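Local coordinates for glycosyl hydrolase, family 8 (Clostridium perfringens, PDB 3REN), which probably hydrolyses alpha-glucosidic bonds as an alpha-amylase of the glycosyl hydrolase family 8 type, built on an (alpha/alpha)6-barrel, at residues Thr170-Lys180 with Leu233-Ala244. Residues are numbered along the deposited sequence; the frame is centred on the assembly and turned at random.
Sequences TLCYLDLPTMK and LSTIVILNRIEA
Cys172 sits over the N-terminal half of helix 231-243, between Leu233, Ile236 and Val237. Its SG lies between the backbone N and the carbonyl carbon (chi1 67°), which brings it to Leu233 CG at 3.7 Å. Its CB meets CG2 of Ile236. Val237 CG2 presses on the backbone between Leu171 and Cys172.

Further along, Pro177 and Leu176 pack on the C-terminal end of the same helix. The Pro177 ring crosses the Asn240 side chain at about a right angle, and its CG rests 3.4 Å from Asn240 O and against Glu243 CB. Leu176 CB touches Ala244 CB at 3.7 Å. The Leu176 and Arg241 side chains lie side by side, with Leu176 CD2 against Arg241 CD.

Between these apolar patches the polar link is mostly water. Asn240 ND2 donates to two waters. One, 2.9 Å from Asn240 ND2, donates to Leu171 O and Leu174 O; the other donates to Cys172 O. Through the two waters the amide NH2 links to three carbonyls of the 3-10 segment 171-173 and the inverse gamma turn at Leu174. A third water donates to Asp175 OD1 at 2.6 Å and weakly to Asn240 OD1. Asp175 is the N-cap, with OD1 weakly accepting from Thr178 N.

Lys180 NZ donates directly to Ala244 O, 3.2 Å away, from well above the carbonyl plane. The extended lysine chain reaches it, and a water links NZ to Glu243 O.

The two helix segments run at 31°, and their axes come within 8.5 Å, within the (alpha/alpha)6-barrel. Helix 188-201 packs on Leu171, Leu176 and Ala244, helix 113-130 covers Asp175 and Thr178, and helix 283-296 flanks Ile236.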
ATOM      1  N   THR A 170      10.043   2.850   9.210  1.00 16.18           N
ATOM      2  CA  THR A 170      10.145   1.948   8.067  1.00 15.66           C
ATOM      3  C   THR A 170      10.131   2.839   6.841  1.00 14.86           C
ATOM      4  O   THR A 170       9.329   3.757   6.760  1.00 15.55           O
ATOM      5  CB  THR A 170       8.995   0.964   8.165  1.00 15.25           C
ATOM      6  OG1 THR A 170       9.116   0.349   9.449  1.00 18.06           O
ATOM      7  CG2 THR A 170       9.034  -0.118   7.094  1.00 14.75           C
ATOM      8  N   LEU A 171      11.045   2.628   5.908  1.00 13.83           N
ATOM      9  CA  LEU A 171      11.146   3.535   4.780  1.00 13.50           C
ATOM     10  C   LEU A 171       9.902   3.569   3.889  1.00 13.88           C
ATOM     11  O   LEU A 171       9.570   4.639   3.372  1.00 13.95           O
ATOM     12  CB  LEU A 171      12.410   3.277   3.929  1.00 12.16           C
ATOM     13  CG  LEU A 171      13.661   4.067   4.350  1.00 12.86           C
ATOM     14  CD1 LEU A 171      14.125   3.531   5.733  1.00  8.23           C
ATOM     15  CD2 LEU A 171      14.793   3.937   3.332  1.00 11.72           C
ATOM     16  N   CYS A 172       9.220   2.430   3.728  1.00 13.37           N
ATOM     17  CA  CYS A 172       7.967   2.403   2.938  1.00 14.50           C
ATOM     18  C   CYS A 172       6.820   3.244   3.562  1.00 14.98           C
ATOM     19  O   CYS A 172       5.859   3.562   2.860  1.00 15.38           O
ATOM     20  CB  CYS A 172       7.479   0.969   2.669  1.00 13.57           C
ATOM     21  SG  CYS A 172       6.946   0.055   4.097  1.00 16.25           S
ATOM     22  N   TYR A 173       6.916   3.555   4.857  1.00 14.52           N
ATOM     23  CA  TYR A 173       5.968   4.475   5.539  1.00 15.22           C
ATOM     24  C   TYR A 173       6.157   5.932   5.113  1.00 15.37           C
ATOM     25  O   TYR A 173       5.274   6.762   5.353  1.00 17.33           O
ATOM     26  CB  TYR A 173       6.167   4.446   7.049  1.00 14.81           C
ATOM     27  CG  TYR A 173       5.518   3.288   7.784  1.00 15.33           C
ATOM     28  CD1 TYR A 173       5.586   1.990   7.297  1.00 14.17           C
ATOM     29  CD2 TYR A 173       4.876   3.500   9.003  1.00 14.98           C
ATOM     30  CE1 TYR A 173       5.010   0.948   8.000  1.00 17.59           C
ATOM     31  CE2 TYR A 173       4.306   2.472   9.705  1.00 14.76           C
ATOM     32  CZ  TYR A 173       4.374   1.205   9.199  1.00 18.10           C
ATOM     33  OH  TYR A 173       3.812   0.165   9.911  1.00 24.03           O
ATOM     34  N   LEU A 174       7.305   6.260   4.535  1.00 15.07           N
ATOM     35  CA  LEU A 174       7.595   7.657   4.171  1.00 16.17           C
ATOM     36  C   LEU A 174       6.949   8.001   2.832  1.00 17.50           C
ATOM     37  O   LEU A 174       7.603   7.957   1.761  1.00 17.71           O
ATOM     38  CB  LEU A 174       9.102   7.950   4.177  1.00 15.86           C
ATOM     39  CG  LEU A 174       9.735   7.689   5.547  1.00 15.95           C
ATOM     40  CD1 LEU A 174      11.227   7.706   5.386  1.00 16.21           C
ATOM     41  CD2 LEU A 174       9.259   8.706   6.592  1.00 16.86           C
ATOM     42  N   ASP A 175       5.645   8.323   2.918  1.00 17.10           N
ATOM     43  CA  ASP A 175       4.776   8.535   1.773  1.00 16.80           C
ATOM     44  C   ASP A 175       5.028   9.946   1.224  1.00 16.65           C
ATOM     45  O   ASP A 175       4.283  10.877   1.490  1.00 16.34           O
ATOM     46  CB  ASP A 175       3.345   8.408   2.281  1.00 17.39           C
ATOM     47  CG  ASP A 175       2.308   8.320   1.185  1.00 19.00           C
ATOM     48  OD1 ASP A 175       2.562   8.736   0.035  1.00 19.90           O
ATOM     49  OD2 ASP A 175       1.187   7.837   1.503  1.00 22.31           O
ATOM     50  N   LEU A 176       6.040  10.053   0.412  1.00 16.44           N
ATOM     51  CA  LEU A 176       6.449  11.300  -0.146  1.00 17.21           C
ATOM     52  C   LEU A 176       5.322  12.005  -0.905  1.00 16.70           C
ATOM     53  O   LEU A 176       5.199  13.166  -0.754  1.00 17.26           O
ATOM     54  CB  LEU A 176       7.630  11.112  -1.090  1.00 18.37           C
ATOM     55  CG  LEU A 176       9.044  11.249  -0.552  1.00 19.72           C
ATOM     56  CD1 LEU A 176       9.191  11.113   0.859  1.00 21.82           C
ATOM     57  CD2 LEU A 176      10.198  10.765  -1.366  1.00 18.81           C
ATOM     58  N   PRO A 177       4.517  11.300  -1.687  1.00 16.25           N
ATOM     59  CA  PRO A 177       3.449  11.986  -2.422  1.00 16.91           C
ATOM     60  C   PRO A 177       2.446  12.663  -1.494  1.00 16.02           C
ATOM     61  O   PRO A 177       2.023  13.776  -1.783  1.00 16.07           O
ATOM     62  CB  PRO A 177       2.761  10.856  -3.234  1.00 16.14           C
ATOM     63  CG  PRO A 177       3.853   9.848  -3.370  1.00 17.58           C
ATOM     64  CD  PRO A 177       4.585   9.881  -2.053  1.00 15.54           C
ATOM     65  N   THR A 178       2.076  12.003  -0.403  1.00 15.82           N
ATOM     66  CA  THR A 178       1.161  12.597   0.559  1.00 15.29           C
ATOM     67  C   THR A 178       1.827  13.833   1.201  1.00 15.59           C
ATOM     68  O   THR A 178       1.192  14.875   1.356  1.00 15.75           O
ATOM     69  CB  THR A 178       0.769  11.561   1.628  1.00 16.46           C
ATOM     70  OG1 THR A 178       0.176  10.406   0.993  1.00 16.82           O
ATOM     71  CG2 THR A 178      -0.208  12.160   2.618  1.00 13.32           C
HETATM   72  N   MSE A 179       3.105  13.729   1.564  1.00 14.27           N
HETATM   73  CA  MSE A 179       3.798  14.862   2.201  1.00 15.19           C
HETATM   74  C   MSE A 179       3.906  16.068   1.252  1.00 16.05           C
HETATM   75  O   MSE A 179       3.844  17.216   1.684  1.00 16.95           O
HETATM   76  CB  MSE A 179       5.181  14.470   2.752  1.00 13.56           C
HETATM   77  CG  MSE A 179       5.099  13.486   3.909  1.00 14.27           C
HETATM   78 SE   MSE A 179       6.858  12.690   4.136  1.00 15.96          SE
HETATM   79  CE  MSE A 179       6.513  11.365   5.506  1.00 15.72           C
ATOM     80  N   LYS A 180       4.120  15.794  -0.025  1.00 17.55           N
ATOM     81  CA  LYS A 180       4.098  16.809  -1.059  1.00 18.77           C
ATOM     82  C   LYS A 180       2.708  17.448  -1.130  1.00 19.91           C
ATOM     83  O   LYS A 180       2.587  18.665  -1.033  1.00 20.57           O
ATOM     84  CB  LYS A 180       4.413  16.182  -2.403  1.00 19.43           C
ATOM     85  CG  LYS A 180       4.413  17.186  -3.571  1.00 21.80           C
ATOM     86  CD  LYS A 180       5.289  16.681  -4.676  1.00 24.16           C
ATOM     87  CE  LYS A 180       5.304  17.686  -5.809  1.00 25.72           C
ATOM     88  NZ  LYS A 180       6.322  17.263  -6.777  1.00 27.59           N
ATOM     89  N   LEU A 233       8.749  -4.038   0.102  1.00 10.38           N
ATOM     90  CA  LEU A 233       8.923  -2.763   0.725  1.00 11.48           C
ATOM     91  C   LEU A 233       9.699  -1.809  -0.147  1.00 10.64           C
ATOM     92  O   LEU A 233       9.367  -0.707  -0.202  1.00 11.81           O
ATOM     93  CB  LEU A 233       9.530  -2.869   2.097  1.00 12.21           C
ATOM     94  CG  LEU A 233       8.635  -3.166   3.282  1.00 16.38           C
ATOM     95  CD1 LEU A 233       7.406  -3.950   3.015  1.00 16.76           C
ATOM     96  CD2 LEU A 233       9.410  -3.704   4.450  1.00 15.65           C
ATOM     97  N   SER A 234      10.723  -2.276  -0.835  1.00 10.19           N
ATOM     98  CA  SER A 234      11.459  -1.349  -1.728  1.00 11.03           C
ATOM     99  C   SER A 234      10.590  -0.869  -2.917  1.00 11.81           C
ATOM    100  O   SER A 234      10.711   0.265  -3.351  1.00 12.37           O
ATOM    101  CB  SER A 234      12.746  -1.991  -2.252  1.00 10.65           C
ATOM    102  OG  SER A 234      13.743  -2.026  -1.226  1.00 15.46           O
ATOM    103  N   THR A 235       9.742  -1.740  -3.462  1.00 11.11           N
ATOM    104  CA  THR A 235       8.810  -1.296  -4.488  1.00 11.14           C
ATOM    105  C   THR A 235       7.867  -0.192  -3.991  1.00 11.19           C
ATOM    106  O   THR A 235       7.542   0.738  -4.756  1.00 11.42           O
ATOM    107  CB  THR A 235       8.028  -2.440  -5.181  1.00 11.69           C
ATOM    108  OG1 THR A 235       7.104  -3.062  -4.263  1.00  9.76           O
ATOM    109  CG2 THR A 235       9.015  -3.459  -5.736  1.00 11.58           C
ATOM    110  N   ILE A 236       7.452  -0.273  -2.725  1.00 10.88           N
ATOM    111  CA  ILE A 236       6.604   0.781  -2.176  1.00 11.65           C
ATOM    112  C   ILE A 236       7.422   2.080  -2.152  1.00 11.90           C
ATOM    113  O   ILE A 236       6.955   3.125  -2.636  1.00 12.62           O
ATOM    114  CB  ILE A 236       6.043   0.423  -0.782  1.00 11.76           C
ATOM    115  CG1 ILE A 236       5.066  -0.744  -0.902  1.00 10.43           C
ATOM    116  CG2 ILE A 236       5.282   1.670  -0.135  1.00 12.73           C
ATOM    117  CD1 ILE A 236       4.809  -1.483   0.387  1.00 11.55           C
ATOM    118  N   VAL A 237       8.645   2.021  -1.622  1.00 11.77           N
ATOM    119  CA  VAL A 237       9.491   3.233  -1.551  1.00 11.52           C
ATOM    120  C   VAL A 237       9.697   3.820  -2.959  1.00 13.44           C
ATOM    121  O   VAL A 237       9.601   5.044  -3.170  1.00 14.16           O
ATOM    122  CB  VAL A 237      10.871   2.919  -0.941  1.00 11.03           C
ATOM    123  CG1 VAL A 237      11.803   4.097  -1.106  1.00  9.00           C
ATOM    124  CG2 VAL A 237      10.747   2.501   0.549  1.00  9.37           C
ATOM    125  N   ILE A 238      10.008   2.956  -3.924  1.00 13.54           N
ATOM    126  CA  ILE A 238      10.250   3.398  -5.312  1.00 13.23           C
ATOM    127  C   ILE A 238       9.029   4.058  -5.912  1.00 13.57           C
ATOM    128  O   ILE A 238       9.152   5.155  -6.476  1.00 13.51           O
ATOM    129  CB  ILE A 238      10.729   2.230  -6.210  1.00 13.79           C
ATOM    130  CG1 ILE A 238      12.129   1.776  -5.752  1.00 12.91           C
ATOM    131  CG2 ILE A 238      10.687   2.612  -7.682  1.00 11.13           C
ATOM    132  CD1 ILE A 238      12.526   0.370  -6.243  1.00 11.11           C
ATOM    133  N   LEU A 239       7.859   3.418  -5.766  1.00 13.19           N
ATOM    134  CA  LEU A 239       6.615   4.032  -6.230  1.00 13.29           C
ATOM    135  C   LEU A 239       6.378   5.393  -5.553  1.00 13.70           C
ATOM    136  O   LEU A 239       6.024   6.346  -6.243  1.00 13.68           O
ATOM    137  CB  LEU A 239       5.422   3.109  -6.045  1.00 12.25           C
ATOM    138  CG  LEU A 239       4.028   3.548  -6.496  1.00 12.92           C
ATOM    139  CD1 LEU A 239       3.998   3.825  -8.004  1.00 11.47           C
ATOM    140  CD2 LEU A 239       3.092   2.414  -6.199  1.00 12.44           C
ATOM    141  N   ASN A 240       6.622   5.499  -4.238  1.00 13.65           N
ATOM    142  CA  ASN A 240       6.456   6.796  -3.520  1.00 14.12           C
ATOM    143  C   ASN A 240       7.379   7.870  -4.079  1.00 12.99           C
ATOM    144  O   ASN A 240       6.966   8.984  -4.314  1.00 13.74           O
ATOM    145  CB  ASN A 240       6.683   6.651  -1.986  1.00 13.41           C
ATOM    146  CG  ASN A 240       5.520   5.950  -1.284  1.00 18.38           C
ATOM    147  OD1 ASN A 240       4.412   5.926  -1.804  1.00 22.24           O
ATOM    148  ND2 ASN A 240       5.769   5.376  -0.101  1.00 15.40           N
ATOM    149  N   ARG A 241       8.637   7.525  -4.290  1.00 13.09           N
ATOM    150  CA  ARG A 241       9.623   8.451  -4.847  1.00 13.23           C
ATOM    151  C   ARG A 241       9.204   9.007  -6.206  1.00 14.03           C
ATOM    152  O   ARG A 241       9.288  10.202  -6.447  1.00 14.58           O
ATOM    153  CB  ARG A 241      10.956   7.721  -4.989  1.00 13.30           C
ATOM    154  CG  ARG A 241      11.746   7.578  -3.661  1.00 14.56           C
ATOM    155  CD  ARG A 241      12.624   8.809  -3.429  1.00 13.84           C
ATOM    156  NE  ARG A 241      13.784   8.765  -4.317  1.00 14.02           N
ATOM    157  CZ  ARG A 241      14.756   9.675  -4.377  1.00 14.32           C
ATOM    158  NH1 ARG A 241      14.737  10.783  -3.634  1.00 12.47           N
ATOM    159  NH2 ARG A 241      15.735   9.490  -5.241  1.00 15.34           N
ATOM    160  N   ILE A 242       8.807   8.132  -7.121  1.00 15.25           N
ATOM    161  CA  ILE A 242       8.530   8.611  -8.476  1.00 16.45           C
ATOM    162  C   ILE A 242       7.252   9.432  -8.545  1.00 16.65           C
ATOM    163  O   ILE A 242       7.224  10.407  -9.273  1.00 16.79           O
ATOM    164  CB  ILE A 242       8.557   7.489  -9.562  1.00 16.83           C
ATOM    165  CG1 ILE A 242       7.389   6.531  -9.404  1.00 18.53           C
ATOM    166  CG2 ILE A 242       9.911   6.782  -9.540  1.00 17.30           C
ATOM    167  CD1 ILE A 242       7.512   5.232 -10.232  1.00 22.20           C
ATOM    168  N   GLU A 243       6.213   9.052  -7.777  1.00 17.14           N
ATOM    169  CA  GLU A 243       4.941   9.793  -7.773  1.00 18.45           C
ATOM    170  C   GLU A 243       5.140  11.182  -7.228  1.00 18.81           C
ATOM    171  O   GLU A 243       4.372  12.078  -7.557  1.00 20.89           O
ATOM    172  CB  GLU A 243       3.829   9.077  -6.989  1.00 18.44           C
ATOM    173  CG  GLU A 243       3.338   7.805  -7.616  1.00 20.43           C
ATOM    174  CD  GLU A 243       2.265   7.085  -6.780  1.00 28.48           C
ATOM    175  OE1 GLU A 243       1.583   6.207  -7.342  1.00 30.38           O
ATOM    176  OE2 GLU A 243       2.099   7.367  -5.560  1.00 31.75           O
ATOM    177  N   ALA A 244       6.181  11.374  -6.422  1.00 18.70           N
ATOM    178  CA  ALA A 244       6.513  12.679  -5.874  1.00 18.46           C
ATOM    179  C   ALA A 244       7.483  13.453  -6.771  1.00 18.81           C
ATOM    180  O   ALA A 244       7.920  14.538  -6.414  1.00 18.91           O
ATOM    181  CB  ALA A 244       7.126  12.512  -4.469  1.00 18.37           C
TER
HETATM  182  O   HOH W   1       8.460   5.673   0.869  1.00 11.79           O
HETATM  183  O   HOH W   2       3.596   4.436   1.788  1.00 16.88           O
HETATM  184  O   HOH W   3       1.271   7.345  -1.731  1.00 30.85           O
HETATM  185  O   HOH W   4       4.710  15.013  -7.822  1.00 42.32           O